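Local coordinates for fatty acyl CoA synthetase FADD13 (FATTY-ACYL-CoA SYNTHETASE) (Mycobacterium tuberculosis, PDB 3R44), which belongs to the AMP-binding (ANL) enzyme superfamily, with a large N-terminal AMP-binding region and a smaller C-terminal domain, at residues 202-216 against 228-242. Sequence-based numbering, arbitrary orientation.
Sequences WASTIDVRYRDRLLL and TVIFSAMRGVTLISM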
# COMPACT_ATOMS: atom_id res chain seq x y z
N TRP A 202 -6.24 12.08 -4.22
CA TRP A 202 -7.07 11.08 -4.91
C TRP A 202 -8.39 11.68 -5.40
O TRP A 202 -8.76 11.57 -6.57
CB TRP A 202 -7.37 9.96 -3.94
CG TRP A 202 -6.30 8.98 -3.83
CD1 TRP A 202 -5.20 8.99 -2.98
CD2 TRP A 202 -6.25 7.78 -4.53
NE1 TRP A 202 -4.45 7.84 -3.18
CE2 TRP A 202 -5.09 7.08 -4.12
CE3 TRP A 202 -7.06 7.23 -5.54
CZ2 TRP A 202 -4.71 5.85 -4.69
CZ3 TRP A 202 -6.71 6.01 -6.07
CH2 TRP A 202 -5.55 5.33 -5.63
N ALA A 203 -9.08 12.34 -4.48
CA ALA A 203 -10.41 12.86 -4.72
C ALA A 203 -10.41 13.92 -5.83
O ALA A 203 -11.40 14.06 -6.56
CB ALA A 203 -10.99 13.43 -3.46
N SER A 204 -9.32 14.67 -5.96
CA SER A 204 -9.19 15.67 -7.04
C SER A 204 -8.65 15.16 -8.35
O SER A 204 -8.69 15.88 -9.36
CB SER A 204 -8.30 16.85 -6.62
OG SER A 204 -8.91 17.55 -5.56
N THR A 205 -8.16 13.93 -8.37
CA THR A 205 -7.51 13.38 -9.54
C THR A 205 -8.38 12.30 -10.20
O THR A 205 -8.52 12.30 -11.41
CB THR A 205 -6.10 12.80 -9.17
OG1 THR A 205 -5.32 13.82 -8.50
CG2 THR A 205 -5.41 12.26 -10.45
N ILE A 206 -8.94 11.39 -9.43
CA ILE A 206 -9.73 10.31 -10.07
C ILE A 206 -11.16 10.79 -10.26
O ILE A 206 -11.59 11.73 -9.57
CB ILE A 206 -9.74 9.01 -9.25
CG1 ILE A 206 -10.50 9.14 -7.94
CG2 ILE A 206 -8.31 8.52 -8.98
CD1 ILE A 206 -10.55 7.75 -7.20
N ASP A 207 -11.91 10.13 -11.16
CA ASP A 207 -13.30 10.49 -11.36
C ASP A 207 -14.15 9.87 -10.25
O ASP A 207 -14.78 8.84 -10.45
CB ASP A 207 -13.76 10.06 -12.76
CG ASP A 207 -15.23 10.42 -13.05
OD1 ASP A 207 -15.95 11.14 -12.28
OD2 ASP A 207 -15.67 9.94 -14.10
N VAL A 208 -14.13 10.47 -9.07
CA VAL A 208 -14.97 10.05 -7.95
C VAL A 208 -16.05 11.12 -7.75
O VAL A 208 -15.77 12.33 -7.94
CB VAL A 208 -14.17 9.82 -6.67
CG1 VAL A 208 -13.45 11.10 -6.19
CG2 VAL A 208 -15.10 9.22 -5.54
N ARG A 209 -17.27 10.68 -7.41
CA ARG A 209 -18.47 11.54 -7.39
C ARG A 209 -19.22 11.42 -6.08
O ARG A 209 -19.19 10.38 -5.44
CB ARG A 209 -19.38 11.15 -8.55
CG ARG A 209 -18.69 11.15 -9.90
CD ARG A 209 -19.61 10.64 -10.98
NE ARG A 209 -18.85 10.43 -12.19
CZ ARG A 209 -19.37 9.90 -13.29
NH1 ARG A 209 -20.64 9.51 -13.32
NH2 ARG A 209 -18.60 9.74 -14.36
N TYR A 210 -19.85 12.52 -5.68
CA TYR A 210 -20.75 12.53 -4.55
C TYR A 210 -21.75 11.41 -4.70
O TYR A 210 -22.30 11.22 -5.79
CB TYR A 210 -21.48 13.85 -4.49
CG TYR A 210 -22.47 13.95 -3.35
CD1 TYR A 210 -22.11 13.62 -2.06
CD2 TYR A 210 -23.79 14.39 -3.57
CE1 TYR A 210 -23.03 13.72 -0.97
CE2 TYR A 210 -24.71 14.49 -2.49
CZ TYR A 210 -24.31 14.15 -1.20
OH TYR A 210 -25.19 14.23 -0.13
N ARG A 211 -21.94 10.66 -3.62
CA ARG A 211 -22.84 9.51 -3.53
C ARG A 211 -22.34 8.24 -4.28
O ARG A 211 -23.06 7.24 -4.31
CB ARG A 211 -24.28 9.90 -3.95
CG ARG A 211 -24.87 11.03 -3.11
CD ARG A 211 -26.35 11.35 -3.29
NE ARG A 211 -27.13 10.31 -2.63
CZ ARG A 211 -27.79 10.43 -1.48
NH1 ARG A 211 -27.87 11.59 -0.84
NH2 ARG A 211 -28.43 9.37 -1.00
N ASP A 212 -21.12 8.24 -4.84
CA ASP A 212 -20.55 7.01 -5.39
C ASP A 212 -20.52 5.96 -4.24
O ASP A 212 -20.45 6.28 -3.04
CB ASP A 212 -19.11 7.18 -5.92
CG ASP A 212 -19.03 7.65 -7.36
OD1 ASP A 212 -20.04 7.57 -8.12
OD2 ASP A 212 -17.92 8.10 -7.80
N ARG A 213 -20.59 4.70 -4.64
CA ARG A 213 -20.48 3.56 -3.75
C ARG A 213 -19.23 2.79 -4.11
O ARG A 213 -19.01 2.40 -5.28
CB ARG A 213 -21.74 2.70 -3.89
CG ARG A 213 -22.94 3.52 -3.71
CD ARG A 213 -24.26 2.81 -3.77
NE ARG A 213 -24.55 1.81 -2.75
CZ ARG A 213 -25.15 2.06 -1.59
NH1 ARG A 213 -25.41 3.30 -1.25
NH2 ARG A 213 -25.48 1.06 -0.77
N LEU A 214 -18.37 2.56 -3.12
CA LEU A 214 -17.01 2.12 -3.37
C LEU A 214 -16.74 0.83 -2.62
O LEU A 214 -16.82 0.76 -1.37
CB LEU A 214 -16.01 3.24 -3.00
CG LEU A 214 -14.55 2.94 -3.38
CD1 LEU A 214 -13.74 4.23 -3.50
CD2 LEU A 214 -13.92 2.05 -2.29
N LEU A 215 -16.38 -0.21 -3.37
CA LEU A 215 -16.06 -1.52 -2.79
C LEU A 215 -14.62 -1.60 -2.32
O LEU A 215 -13.66 -1.34 -3.11
CB LEU A 215 -16.33 -2.61 -3.82
CG LEU A 215 -15.90 -3.99 -3.37
CD1 LEU A 215 -16.89 -4.51 -2.31
CD2 LEU A 215 -15.80 -4.92 -4.62
N LEU A 216 -14.46 -1.89 -1.05
CA LEU A 216 -13.16 -2.10 -0.41
C LEU A 216 -13.04 -3.57 0.01
O LEU A 216 -13.63 -3.99 1.00
CB LEU A 216 -12.98 -1.22 0.83
CG LEU A 216 -11.57 -1.28 1.42
CD1 LEU A 216 -10.49 -1.07 0.41
CD2 LEU A 216 -11.47 -0.28 2.56
N THR A 228 -8.40 5.44 1.25
CA THR A 228 -9.73 5.22 0.64
C THR A 228 -10.84 5.48 1.61
O THR A 228 -11.81 6.13 1.31
CB THR A 228 -9.89 3.79 0.16
OG1 THR A 228 -8.91 3.55 -0.83
CG2 THR A 228 -11.29 3.47 -0.43
N VAL A 229 -10.69 4.99 2.82
CA VAL A 229 -11.72 5.25 3.85
C VAL A 229 -11.88 6.77 4.09
O VAL A 229 -12.99 7.32 4.18
CB VAL A 229 -11.35 4.51 5.14
CG1 VAL A 229 -12.13 5.03 6.40
CG2 VAL A 229 -11.43 2.96 4.95
N ILE A 230 -10.76 7.47 4.24
CA ILE A 230 -10.76 8.91 4.50
C ILE A 230 -11.29 9.74 3.29
O ILE A 230 -12.08 10.66 3.45
CB ILE A 230 -9.33 9.43 4.91
CG1 ILE A 230 -8.79 8.67 6.15
CG2 ILE A 230 -9.35 10.96 5.13
CD1 ILE A 230 -9.78 8.55 7.21
N PHE A 231 -10.88 9.41 2.09
CA PHE A 231 -11.38 10.18 0.96
C PHE A 231 -12.83 9.89 0.67
O PHE A 231 -13.51 10.75 0.18
CB PHE A 231 -10.46 10.21 -0.28
CG PHE A 231 -10.60 9.04 -1.24
CD1 PHE A 231 -9.46 8.29 -1.58
CD2 PHE A 231 -11.81 8.73 -1.84
CE1 PHE A 231 -9.55 7.22 -2.53
CE2 PHE A 231 -11.92 7.71 -2.80
CZ PHE A 231 -10.79 6.95 -3.13
N SER A 232 -13.30 8.74 1.13
CA SER A 232 -14.72 8.44 1.05
C SER A 232 -15.53 9.42 1.90
O SER A 232 -16.57 9.94 1.46
CB SER A 232 -15.01 6.99 1.45
OG SER A 232 -14.55 6.11 0.42
N ALA A 233 -15.12 9.65 3.14
CA ALA A 233 -15.79 10.66 3.95
C ALA A 233 -15.64 12.07 3.36
O ALA A 233 -16.57 12.89 3.36
CB ALA A 233 -15.29 10.62 5.40
N MET A 234 -14.45 12.37 2.88
CA MET A 234 -14.20 13.67 2.27
C MET A 234 -15.15 13.97 1.12
O MET A 234 -15.72 15.06 1.06
CB MET A 234 -12.74 13.77 1.77
CG MET A 234 -12.50 15.05 1.08
SD MET A 234 -10.75 15.32 0.85
CE MET A 234 -10.11 15.05 2.49
N ARG A 235 -15.37 12.99 0.26
CA ARG A 235 -16.19 13.20 -0.94
C ARG A 235 -17.67 12.81 -0.74
O ARG A 235 -18.51 13.19 -1.55
CB ARG A 235 -15.54 12.46 -2.10
CG ARG A 235 -16.31 12.34 -3.48
CD ARG A 235 -16.41 13.63 -4.29
NE ARG A 235 -17.44 14.49 -3.76
CZ ARG A 235 -17.89 15.61 -4.34
NH1 ARG A 235 -18.86 16.26 -3.74
NH2 ARG A 235 -17.39 16.05 -5.50
N GLY A 236 -18.00 12.07 0.31
CA GLY A 236 -19.37 11.61 0.52
C GLY A 236 -19.69 10.37 -0.31
O GLY A 236 -20.70 10.28 -1.04
N VAL A 237 -18.85 9.39 -0.14
CA VAL A 237 -18.91 8.10 -0.85
C VAL A 237 -19.33 7.08 0.15
O VAL A 237 -18.93 7.15 1.32
CB VAL A 237 -17.52 7.80 -1.33
CG1 VAL A 237 -17.35 6.34 -1.80
CG2 VAL A 237 -17.20 8.78 -2.49
N THR A 238 -20.12 6.10 -0.26
CA THR A 238 -20.53 5.02 0.60
C THR A 238 -19.52 3.90 0.46
O THR A 238 -19.34 3.37 -0.63
CB THR A 238 -21.91 4.52 0.21
OG1 THR A 238 -22.86 5.59 0.24
CG2 THR A 238 -22.46 3.41 1.16
N LEU A 239 -18.90 3.46 1.56
CA LEU A 239 -18.01 2.30 1.55
C LEU A 239 -18.83 1.03 1.57
O LEU A 239 -19.71 0.89 2.42
CB LEU A 239 -17.11 2.31 2.77
CG LEU A 239 -15.98 3.27 2.69
CD1 LEU A 239 -15.32 3.27 4.10
CD2 LEU A 239 -14.95 2.81 1.67
N ILE A 240 -18.55 0.13 0.62
CA ILE A 240 -19.16 -1.18 0.59
C ILE A 240 -18.05 -2.12 1.00
O ILE A 240 -17.07 -2.28 0.30
CB ILE A 240 -19.72 -1.51 -0.80
CG1 ILE A 240 -20.64 -0.37 -1.31
CG2 ILE A 240 -20.41 -2.88 -0.78
CD1 ILE A 240 -21.86 -0.05 -0.44
N SER A 241 -18.21 -2.77 2.13
CA SER A 241 -17.13 -3.57 2.67
C SER A 241 -17.30 -5.07 2.42
O SER A 241 -18.36 -5.66 2.71
CB SER A 241 -17.00 -3.30 4.17
OG SER A 241 -16.08 -4.19 4.75
N MET A 242 -16.23 -5.68 1.90
CA MET A 242 -16.07 -7.14 1.78
C MET A 242 -14.81 -7.57 2.57
O MET A 242 -13.74 -7.56 2.03
CB MET A 242 -15.97 -7.59 0.29
CG MET A 242 -16.17 -9.06 0.12
SD MET A 242 -15.94 -9.66 -1.62
CE MET A 242 -17.26 -10.76 -1.77
O HOH W 1 -15.64 15.11 -7.93
O HOH W 2 -24.31 6.20 -2.17
O HOH W 3 -13.52 -4.17 3.73
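The five-membered ring of Trp202 lies at 21° to the Phe231 ring but is displaced laterally, leaving little of one ring above the other; the close approach is Trp202 CB to Phe231 CD1, 3.6 Å. Ile206 CD1 sits at the edge of the indole, in plane. Thr228 CA lies over one face of the phenyl ring, and Leu214 CD1 reaches Phe231 CE2 obliquely at 4.0 Å. The Arg235 guanidinium carries Tyr210 N and CB over one face, with Tyr210 CB 3.6 Å from Arg235 NH1; at its edge, in plane, a water accepts from Arg235 NH2 and donates to Val208 O. Arg235 O lies at the edge of the Tyr210 ring. Thr238 CG2 covers one face of the Arg213 guanidinium, whose NH2 is salt-bridged to Glu257. Strand 213-216, helix 223-235 and strand 238-241 form a beta-alpha-beta unit: the strands are parallel neighbours, and the axes of strand 213-216 and helix segment 228-235 run antiparallel at 171°. Register is fixed by Thr238 N to Asp212 O, Leu214 N to Thr238 O and the nearly straight Ile240 N to Leu214 O (2.7 Å). Beyond the helix, where Gly236 has positive phi, Arg211 N in the Arg209-Asp212 type II turn donates to Gly236 O at 2.9 Å.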